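Local atomic coordinates of type 3 secretion system translocon protein SctE (Shigella flexneri, PDB entry 3U0C), a protein that inserts with IpaC into host cell membranes to form the translocon pore through which type III effectors pass into the cytosol. Residues G59-I64 with T71-K76; N99-E104 with T186-Q191; D123-D128 with D165-D170; N134-R139 with S154-Q159. All blocks are in the same frame, centred on the assembly; numbering follows the deposited sequence.

Contact 1: G59-I64 with T71-K76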
# COMPACT_ATOMS: atom_id res chain seq x y z
N GLY A 59 11.41 -24.93 -43.50
CA GLY A 59 10.68 -25.82 -44.38
C GLY A 59 11.26 -25.78 -45.78
O GLY A 59 11.58 -26.81 -46.36
N ASN A 60 11.42 -24.57 -46.30
CA ASN A 60 12.00 -24.34 -47.63
C ASN A 60 13.42 -24.89 -47.76
O ASN A 60 13.74 -25.57 -48.73
CB ASN A 60 11.97 -22.85 -47.96
CG ASN A 60 12.00 -22.57 -49.45
OD1 ASN A 60 12.67 -23.28 -50.22
ND2 ASN A 60 11.26 -21.55 -49.88
N LEU A 61 14.27 -24.57 -46.79
CA LEU A 61 15.65 -25.04 -46.79
C LEU A 61 15.68 -26.57 -46.80
O LEU A 61 16.42 -27.18 -47.56
CB LEU A 61 16.45 -24.49 -45.60
CG LEU A 61 16.74 -22.98 -45.54
CD1 LEU A 61 17.43 -22.56 -44.25
CD2 LEU A 61 17.57 -22.52 -46.72
N ILE A 62 14.86 -27.19 -45.95
CA ILE A 62 14.81 -28.64 -45.86
C ILE A 62 14.39 -29.30 -47.19
O ILE A 62 14.92 -30.35 -47.57
CB ILE A 62 13.86 -29.08 -44.73
CG1 ILE A 62 14.52 -28.84 -43.36
CG2 ILE A 62 13.45 -30.53 -44.89
CD1 ILE A 62 13.77 -29.45 -42.20
N GLN A 63 13.45 -28.67 -47.88
CA GLN A 63 12.97 -29.10 -49.19
C GLN A 63 14.11 -29.43 -50.14
O GLN A 63 14.11 -30.49 -50.78
CB GLN A 63 12.15 -27.99 -49.82
CG GLN A 63 11.66 -28.26 -51.22
CD GLN A 63 10.48 -27.39 -51.56
OE1 GLN A 63 10.61 -26.18 -51.74
NE2 GLN A 63 9.29 -28.00 -51.62
N ILE A 64 15.05 -28.51 -50.27
CA ILE A 64 16.15 -28.69 -51.20
C ILE A 64 17.38 -29.37 -50.58
O ILE A 64 18.05 -30.19 -51.24
CB ILE A 64 16.57 -27.35 -51.82
CG1 ILE A 64 15.34 -26.67 -52.44
CG2 ILE A 64 17.68 -27.56 -52.85
CD1 ILE A 64 15.64 -25.83 -53.65
N THR A 71 19.49 -30.94 -39.13
CA THR A 71 18.91 -31.37 -37.88
C THR A 71 19.23 -30.41 -36.72
O THR A 71 18.39 -30.13 -35.87
CB THR A 71 19.36 -32.80 -37.54
OG1 THR A 71 20.75 -32.95 -37.88
CG2 THR A 71 18.58 -33.83 -38.38
N ALA A 72 20.46 -29.90 -36.72
CA ALA A 72 20.96 -29.05 -35.65
C ALA A 72 20.24 -27.72 -35.64
O ALA A 72 19.82 -27.22 -34.59
CB ALA A 72 22.43 -28.82 -35.82
N LEU A 73 20.12 -27.13 -36.83
CA LEU A 73 19.38 -25.90 -36.99
C LEU A 73 17.91 -26.13 -36.60
O LEU A 73 17.32 -25.34 -35.86
CB LEU A 73 19.53 -25.38 -38.42
CG LEU A 73 18.89 -24.06 -38.83
CD1 LEU A 73 19.31 -22.93 -37.92
CD2 LEU A 73 19.23 -23.75 -40.30
N THR A 74 17.34 -27.22 -37.09
CA THR A 74 15.96 -27.60 -36.78
C THR A 74 15.72 -27.62 -35.27
O THR A 74 14.69 -27.19 -34.76
CB THR A 74 15.64 -28.99 -37.35
OG1 THR A 74 15.56 -28.91 -38.78
CG2 THR A 74 14.31 -29.49 -36.83
N ASN A 75 16.70 -28.16 -34.57
CA ASN A 75 16.63 -28.29 -33.13
C ASN A 75 16.76 -26.92 -32.48
O ASN A 75 16.03 -26.61 -31.54
CB ASN A 75 17.73 -29.22 -32.64
CG ASN A 75 17.40 -30.67 -32.90
OD1 ASN A 75 16.24 -31.03 -33.07
ND2 ASN A 75 18.43 -31.52 -32.93
N LYS A 76 17.67 -26.11 -32.98
CA LYS A 76 17.80 -24.76 -32.47
C LYS A 76 16.50 -23.98 -32.64
O LYS A 76 16.09 -23.25 -31.73
CB LYS A 76 18.98 -24.05 -33.13
CG LYS A 76 20.30 -24.64 -32.70
CD LYS A 76 21.46 -23.91 -33.32
CE LYS A 76 22.74 -24.40 -32.71
NZ LYS A 76 23.90 -23.79 -33.39

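Contact 2: N99-E104 with T186-Q191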
# COMPACT_ATOMS: atom_id res chain seq x y z
N ASN A 99 0.15 -3.97 -13.31
CA ASN A 99 -1.07 -3.18 -13.33
C ASN A 99 -1.81 -3.26 -12.00
O ASN A 99 -2.33 -2.27 -11.48
CB ASN A 99 -1.99 -3.63 -14.46
CG ASN A 99 -1.50 -3.19 -15.81
OD1 ASN A 99 -0.64 -2.31 -15.92
ND2 ASN A 99 -2.05 -3.79 -16.87
N THR A 100 -1.85 -4.47 -11.46
CA THR A 100 -2.46 -4.71 -10.18
C THR A 100 -1.68 -3.98 -9.08
O THR A 100 -2.27 -3.20 -8.31
CB THR A 100 -2.55 -6.22 -9.92
OG1 THR A 100 -3.43 -6.79 -10.88
CG2 THR A 100 -3.10 -6.50 -8.53
N LEU A 101 -0.37 -4.21 -9.02
CA LEU A 101 0.44 -3.58 -7.99
C LEU A 101 0.28 -2.06 -8.03
O LEU A 101 0.11 -1.43 -7.01
CB LEU A 101 1.92 -3.96 -8.09
CG LEU A 101 2.27 -5.35 -7.54
CD1 LEU A 101 3.59 -5.87 -8.11
CD2 LEU A 101 2.29 -5.35 -6.02
N LEU A 102 0.31 -1.50 -9.24
CA LEU A 102 0.17 -0.08 -9.43
C LEU A 102 -1.15 0.43 -8.86
O LEU A 102 -1.18 1.35 -8.05
CB LEU A 102 0.25 0.27 -10.91
CG LEU A 102 -0.08 1.71 -11.29
CD1 LEU A 102 0.73 2.67 -10.44
CD2 LEU A 102 0.16 1.96 -12.79
N SER A 103 -2.25 -0.17 -9.31
CA SER A 103 -3.57 0.22 -8.86
C SER A 103 -3.68 0.09 -7.33
O SER A 103 -4.19 0.98 -6.65
CB SER A 103 -4.62 -0.65 -9.55
OG SER A 103 -5.80 -0.73 -8.79
N GLU A 104 -3.18 -1.03 -6.81
CA GLU A 104 -3.17 -1.29 -5.37
C GLU A 104 -2.37 -0.23 -4.62
O GLU A 104 -2.80 0.26 -3.56
CB GLU A 104 -2.61 -2.67 -5.06
CG GLU A 104 -3.35 -3.80 -5.75
CD GLU A 104 -2.95 -5.18 -5.26
OE1 GLU A 104 -1.77 -5.38 -4.92
OE2 GLU A 104 -3.83 -6.06 -5.20
N THR A 186 4.98 -0.88 1.79
CA THR A 186 6.23 -1.60 1.79
C THR A 186 6.07 -3.02 1.24
O THR A 186 6.89 -3.47 0.44
CB THR A 186 6.91 -1.61 3.18
OG1 THR A 186 7.14 -0.26 3.59
CG2 THR A 186 8.26 -2.31 3.11
N ASP A 187 5.00 -3.71 1.62
CA ASP A 187 4.75 -5.02 1.02
C ASP A 187 4.64 -4.94 -0.49
O ASP A 187 5.02 -5.87 -1.20
CB ASP A 187 3.48 -5.70 1.54
CG ASP A 187 3.20 -7.02 0.82
OD1 ASP A 187 3.88 -8.01 1.15
OD2 ASP A 187 2.34 -7.05 -0.10
N LYS A 188 4.08 -3.84 -1.00
CA LYS A 188 3.92 -3.70 -2.44
C LYS A 188 5.27 -3.55 -3.11
O LYS A 188 5.47 -4.01 -4.23
CB LYS A 188 2.97 -2.56 -2.80
CG LYS A 188 1.54 -2.80 -2.32
CD LYS A 188 1.06 -4.20 -2.66
CE LYS A 188 -0.31 -4.49 -2.08
NZ LYS A 188 -0.28 -4.49 -0.57
N SER A 189 6.22 -2.93 -2.42
CA SER A 189 7.55 -2.79 -2.99
C SER A 189 8.30 -4.12 -2.94
O SER A 189 9.12 -4.41 -3.81
CB SER A 189 8.33 -1.64 -2.33
OG SER A 189 9.18 -2.11 -1.30
N MET A 190 8.01 -4.95 -1.94
CA MET A 190 8.58 -6.29 -1.88
C MET A 190 8.00 -7.18 -2.97
O MET A 190 8.75 -7.89 -3.64
CB MET A 190 8.33 -6.95 -0.53
CG MET A 190 9.13 -6.34 0.60
SD MET A 190 8.57 -6.88 2.22
CE MET A 190 7.76 -5.42 2.86
N GLN A 191 6.68 -7.15 -3.13
CA GLN A 191 6.03 -7.93 -4.18
C GLN A 191 6.60 -7.56 -5.55
O GLN A 191 6.77 -8.43 -6.41
CB GLN A 191 4.53 -7.70 -4.21
CG GLN A 191 3.74 -8.28 -3.03
CD GLN A 191 2.26 -8.40 -3.37
OE1 GLN A 191 1.90 -8.83 -4.45
NE2 GLN A 191 1.40 -7.99 -2.45

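Contact 3: D123-D128 with D165-D170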
# COMPACT_ATOMS: atom_id res chain seq x y z
N ASP A 123 -5.06 14.82 16.66
CA ASP A 123 -4.17 15.57 17.54
C ASP A 123 -4.77 16.93 17.90
O ASP A 123 -4.52 17.47 18.99
CB ASP A 123 -2.80 15.77 16.87
CG ASP A 123 -2.01 14.48 16.80
OD1 ASP A 123 -2.37 13.51 17.50
OD2 ASP A 123 -1.00 14.34 16.07
N SER A 124 -5.58 17.48 17.00
CA SER A 124 -6.29 18.73 17.27
C SER A 124 -7.28 18.60 18.42
O SER A 124 -7.19 19.30 19.44
CB SER A 124 -7.05 19.21 16.03
OG SER A 124 -6.18 19.79 15.10
N LYS A 125 -8.26 17.73 18.23
CA LYS A 125 -9.27 17.48 19.22
C LYS A 125 -8.63 17.36 20.60
O LYS A 125 -9.20 17.80 21.59
CB LYS A 125 -10.01 16.20 18.88
CG LYS A 125 -11.16 15.89 19.80
CD LYS A 125 -11.88 14.62 19.33
CE LYS A 125 -13.07 14.31 20.25
NZ LYS A 125 -13.81 13.09 19.81
N ILE A 126 -7.44 16.76 20.65
CA ILE A 126 -6.76 16.53 21.93
C ILE A 126 -6.13 17.80 22.46
O ILE A 126 -6.23 18.10 23.66
CB ILE A 126 -5.67 15.45 21.81
CG1 ILE A 126 -6.30 14.09 21.47
CG2 ILE A 126 -4.85 15.34 23.10
CD1 ILE A 126 -5.30 12.99 21.29
N LYS A 127 -5.48 18.55 21.59
CA LYS A 127 -4.84 19.78 22.02
C LYS A 127 -5.92 20.77 22.47
O LYS A 127 -5.63 21.71 23.23
CB LYS A 127 -4.00 20.37 20.90
CG LYS A 127 -3.24 21.66 21.29
CD LYS A 127 -2.46 22.19 20.07
CE LYS A 127 -1.65 23.45 20.41
NZ LYS A 127 -0.66 23.69 19.31
N ASP A 128 -7.15 20.54 22.03
CA ASP A 128 -8.25 21.42 22.39
C ASP A 128 -8.89 21.00 23.71
O ASP A 128 -9.30 21.84 24.53
CB ASP A 128 -9.30 21.44 21.30
CG ASP A 128 -10.20 22.63 21.40
OD1 ASP A 128 -9.66 23.76 21.34
OD2 ASP A 128 -11.42 22.45 21.56
N ASP A 165 -9.38 11.16 27.43
CA ASP A 165 -8.87 9.79 27.47
C ASP A 165 -9.36 9.02 26.25
O ASP A 165 -8.62 8.25 25.66
CB ASP A 165 -9.30 9.04 28.73
CG ASP A 165 -8.83 9.72 30.01
OD1 ASP A 165 -7.72 10.30 30.02
OD2 ASP A 165 -9.59 9.67 31.01
N ALA A 166 -10.63 9.22 25.88
CA ALA A 166 -11.20 8.49 24.75
C ALA A 166 -10.62 8.96 23.42
O ALA A 166 -10.50 8.17 22.47
CB ALA A 166 -12.72 8.58 24.75
N ALA A 167 -10.23 10.24 23.37
CA ALA A 167 -9.61 10.81 22.18
C ALA A 167 -8.14 10.44 22.05
O ALA A 167 -7.60 10.44 20.94
CB ALA A 167 -9.77 12.31 22.14
N VAL A 168 -7.49 10.13 23.16
CA VAL A 168 -6.12 9.65 23.08
C VAL A 168 -6.15 8.24 22.52
O VAL A 168 -5.38 7.90 21.63
CB VAL A 168 -5.41 9.64 24.44
CG1 VAL A 168 -4.18 8.73 24.38
CG2 VAL A 168 -5.02 11.04 24.87
N LYS A 169 -7.08 7.44 23.04
CA LYS A 169 -7.30 6.09 22.55
C LYS A 169 -7.51 6.13 21.05
O LYS A 169 -6.81 5.46 20.28
CB LYS A 169 -8.52 5.49 23.22
CG LYS A 169 -8.73 4.02 22.91
CD LYS A 169 -9.69 3.39 23.93
CE LYS A 169 -10.99 2.93 23.28
NZ LYS A 169 -12.03 2.57 24.31
N ASP A 170 -8.48 6.92 20.63
CA ASP A 170 -8.89 6.93 19.25
C ASP A 170 -7.74 7.38 18.36
O ASP A 170 -7.58 6.87 17.24
CB ASP A 170 -10.13 7.79 19.03
CG ASP A 170 -10.68 7.69 17.62
OD1 ASP A 170 -11.20 6.61 17.25
OD2 ASP A 170 -10.58 8.69 16.88

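Contact 4: N134-R139 with S154-Q159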
# COMPACT_ATOMS: atom_id res chain seq x y z
N ASN A 134 -7.15 22.66 31.16
CA ASN A 134 -6.24 23.55 31.86
C ASN A 134 -6.93 24.85 32.26
O ASN A 134 -6.78 25.35 33.37
CB ASN A 134 -4.97 23.82 31.07
CG ASN A 134 -4.10 22.57 30.91
OD1 ASN A 134 -4.61 21.44 30.95
ND2 ASN A 134 -2.79 22.77 30.75
N GLN A 135 -7.71 25.38 31.32
CA GLN A 135 -8.52 26.54 31.56
C GLN A 135 -9.36 26.32 32.79
O GLN A 135 -9.31 27.11 33.73
CB GLN A 135 -9.45 26.77 30.38
CG GLN A 135 -8.74 27.16 29.10
CD GLN A 135 -9.72 27.29 27.97
OE1 GLN A 135 -10.81 26.66 28.01
NE2 GLN A 135 -9.37 28.09 26.96
N ILE A 136 -10.14 25.24 32.78
CA ILE A 136 -11.03 24.96 33.89
C ILE A 136 -10.24 24.70 35.18
O ILE A 136 -10.64 25.14 36.26
CB ILE A 136 -11.96 23.79 33.59
CG1 ILE A 136 -13.04 23.69 34.65
CG2 ILE A 136 -11.18 22.49 33.57
CD1 ILE A 136 -14.07 22.68 34.33
N GLN A 137 -9.11 24.02 35.05
CA GLN A 137 -8.29 23.70 36.22
C GLN A 137 -7.78 24.98 36.87
O GLN A 137 -7.87 25.13 38.09
CB GLN A 137 -7.15 22.73 35.88
CG GLN A 137 -7.60 21.27 35.89
CD GLN A 137 -6.50 20.25 35.51
OE1 GLN A 137 -5.39 20.62 35.11
NE2 GLN A 137 -6.83 18.97 35.64
N THR A 138 -7.28 25.91 36.06
CA THR A 138 -6.89 27.22 36.56
C THR A 138 -8.07 27.91 37.24
O THR A 138 -7.95 28.45 38.34
CB THR A 138 -6.42 28.15 35.43
OG1 THR A 138 -5.13 27.75 34.96
CG2 THR A 138 -6.35 29.57 35.95
N ARG A 139 -9.22 27.89 36.57
CA ARG A 139 -10.43 28.52 37.11
C ARG A 139 -10.87 27.90 38.44
O ARG A 139 -11.37 28.59 39.32
CB ARG A 139 -11.57 28.42 36.10
CG ARG A 139 -12.87 29.07 36.56
CD ARG A 139 -13.98 29.04 35.53
NE ARG A 139 -15.20 29.69 36.01
CZ ARG A 139 -16.25 29.97 35.25
NH1 ARG A 139 -16.24 29.65 33.96
NH2 ARG A 139 -17.31 30.56 35.78
N SER A 154 -16.25 21.02 38.66
CA SER A 154 -15.60 19.75 38.95
C SER A 154 -16.19 18.63 38.10
O SER A 154 -15.47 17.77 37.63
CB SER A 154 -15.72 19.40 40.43
OG SER A 154 -14.94 20.30 41.22
N ARG A 155 -17.50 18.68 37.90
CA ARG A 155 -18.22 17.72 37.07
C ARG A 155 -17.92 17.92 35.58
O ARG A 155 -18.01 16.97 34.81
CB ARG A 155 -19.73 17.82 37.29
CG ARG A 155 -20.23 17.19 38.59
CD ARG A 155 -21.75 17.26 38.69
NE ARG A 155 -22.28 18.52 38.16
CZ ARG A 155 -22.91 19.44 38.89
NH1 ARG A 155 -23.11 19.23 40.18
NH2 ARG A 155 -23.36 20.57 38.33
N GLU A 156 -17.58 19.14 35.18
CA GLU A 156 -17.24 19.40 33.79
C GLU A 156 -15.82 18.93 33.50
O GLU A 156 -15.49 18.56 32.38
CB GLU A 156 -17.30 20.89 33.49
CG GLU A 156 -18.63 21.57 33.75
CD GLU A 156 -18.55 23.05 33.41
OE1 GLU A 156 -17.48 23.49 32.92
OE2 GLU A 156 -19.56 23.77 33.62
N GLU A 157 -14.99 18.99 34.53
CA GLU A 157 -13.61 18.56 34.38
C GLU A 157 -13.52 17.05 34.33
O GLU A 157 -12.64 16.52 33.68
CB GLU A 157 -12.74 19.12 35.49
CG GLU A 157 -11.38 18.45 35.59
CD GLU A 157 -10.59 18.94 36.77
OE1 GLU A 157 -11.20 19.38 37.78
OE2 GLU A 157 -9.34 18.89 36.70
N ILE A 158 -14.41 16.33 35.00
CA ILE A 158 -14.38 14.88 34.92
C ILE A 158 -14.86 14.48 33.54
O ILE A 158 -14.43 13.47 32.99
CB ILE A 158 -15.27 14.20 35.98
CG1 ILE A 158 -16.70 14.74 35.90
CG2 ILE A 158 -14.68 14.40 37.36
CD1 ILE A 158 -17.80 13.73 36.29
N GLN A 159 -15.74 15.29 32.98
CA GLN A 159 -16.27 15.02 31.66
C GLN A 159 -15.23 15.29 30.57
O GLN A 159 -15.07 14.48 29.67
CB GLN A 159 -17.56 15.79 31.42
CG GLN A 159 -18.73 15.23 32.21
CD GLN A 159 -18.91 13.74 31.99
OE1 GLN A 159 -18.39 13.18 31.00
NE2 GLN A 159 -19.64 13.09 32.88

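Contact 1: G59-I64 with T71-K76
Ile62 and Thr74 make the closer of the two touches between helix 50-65 and the start of helix 71-141. The end methyl CD1 of Ile62 lies 3.9 Å from OG1 of Thr74, and the two side chains meet at about a right angle. Ile62 reaches across because CG1 lies beside the backbone N (chi1 -74°) and CD1 then extends straight outward. The threonine hydroxyl gives Ile62 only a van der Waals surface. Its hydrogen bond goes back to the carbonyl O of Leu70, one turn earlier, which fixes its rotation.

The other touch is looser. Leu61 CD1 and Leu73 CD2 meet methyl to methyl at 4.5 Å, a loose van der Waals distance, and Leu73 is exposed to solvent. The backbones stand well apart, with the nearest CA atoms, those of Ile62 and Thr74, separated by 9.2 Å, and the segments bury just 84 Å² between them. The result is a shallow surface contact made of two separate touches, only one of them methyl to methyl.

Closer to the connection the same side chains find more to pack on. Leu61 also rests on Leu70, and Ile62 on both Glu67 and Leu70. The two helices run in roughly opposite directions, so this contact stands at the turn of a helical hairpin, where the short helix 50-65 folds back beside the first turns of the long helix 71-141.

Contact 2: N99-E104 with T186-Q191
The amide of Gln191 carries the methyl CD2 of Leu101 over one face, 4.0 Å from Gln191 CD, with the approach nearly perpendicular to the amide plane. Both residues belong to the antiparallel coiled coil of the translocator's N-terminal region. Within the amide plane, Gln191 NE2 donates to Asp187 OD2, 2.7 Å away and almost straight at 179°. A partner one turn back in its own helix thus fixes the amide's rotation and presents its face to Leu101. Gln191 OE1 receives a weak bond from Lys97 NZ. The second flat group, the Glu104 carboxylate, has Lys188 CE above its plane, tilted over OE1 at 3.3 Å.

The axes of the short segments lie 10.5 Å apart, with 166° between their directions. Leu101 is the buried residue here. Its CD2 branch fits between two side chains of helix 150-197, touching Gln191 CB at 3.7 Å and the methylene CD of Lys188 at 3.8 Å.

Lys188 serves the contact with its aliphatic length, which also packs on Thr105 and Leu108. The chain is bent at chi2 (-47°) and again at its end, which carries the ammonium back toward its own helix. There Lys188 NZ has a weak bond to Lys184 O and a long salt bridge to Asp187 OD2, and it stays 4.7 Å from Glu104 OE1, too far for an ion pair.

Contact 3: D123-D128 with D165-D170
Ile126 and Ala167 pair a large side chain with a small one in the antiparallel coiled coil built by helices 71-141 and 150-197. The local axes approach to 9.4 Å, with a signed crossing angle of -158°, a value in keeping with the shallow twist of an antiparallel coiled coil. The CA atoms of Ile126 and Ala167 are the nearest pair across the segments, at 6.4 Å.

The CG1 branch of Ile126 does the touching. A first torsion of -64° turns CG1 anti to the carbonyl carbon, and from there CD1 arrives against the backbone of the opposite helix: it is 3.5 Å from Ala167 O and 3.9 Å from Val168 CA. Behind it, CG1 packs on the methyl of Ala167 at 4.0 Å, and CD1 also meets Val168 CG2 at 4.1 Å. Ala167 is buried, and because its side chain ends at CB, the isoleucine can reach past it to the main chain.

Lys125 covers one margin of this apolar pair. All its torsions are extended, and its methylene CD passes 4.2 Å from Ala167 CB. Its ammonium continues beyond that methyl, and NZ ends 6.2 Å from Asp170 OD2, too far to pair. A salt bridge does join the helices close by, between Asp123 and Arg171.

Along the rod, the contact lies between the Leu101 layer nearer the middle and the Ile136 layer nearer the turn joining the two long helices.

Contact 4: N134-R139 with S154-Q159
Ile136 and Glu157 bring their CA atoms to 6.9 Å in the antiparallel coiled coil of helices 71-141 and 150-197, near the turn that joins them, the local axes 10.1 Å apart at 154°. Ile136, which is buried, supplies the apolar part. Its CG1 stands anti to the backbone N, which puts CG2 in the crowded position between N and the carbonyl carbon and sends CD1 across to the other helix. CD1 settles over the root of the side chains there, 3.8 Å from Glu156 CB and 4.0 Å from Glu157 CB. Glu156 OE1 also comes to 3.8 Å of this methyl, a purely van der Waals approach. Leu153 packs on Ile136 from the same opposing helix, while Leu140 packs on Glu157, so the aliphatic parts of the glutamates belong to a wider apolar seam.

Beside the seam, Gln137 NE2 donates to Glu157 OE2 over 2.7 Å, at an N-H...O angle of 159°. The oxygen lies in the amide plane of Gln137, and the amide nitrogen meets it nearly along the C-O axis of the carboxylate. The two flat groups are turned 69° against each other, and the side chains themselves cross at about a right angle.

Glu157 therefore works at both ends, its methylene packing on isoleucine and its carboxylate taking a short bond from a neutral amide. That bond holds the carboxylate at the rim of the apolar packing, where solvent can probably also reach it.

All four contacts use helix 71-141, but contact 1 pairs it with helix 50-65, whereas contacts 2, 3 and 4 pair it with helix 150-197. Contact 1 is a surface contact, about 52 Å from the chain centre to its own, and buries the least area. The other three are partly buried, each with one buried residue: Leu101, Ala167 and Ile136. Their chemistry differs along the rod. Contact 2 packs a methyl on amide and lysine methylene groups, contact 3 is chiefly apolar, and contact 4 adds an interhelix hydrogen bond. Contacts 3 and 4 are neighbours, centres about 16 Å apart, while contacts 1 and 4 lie about 95 Å apart.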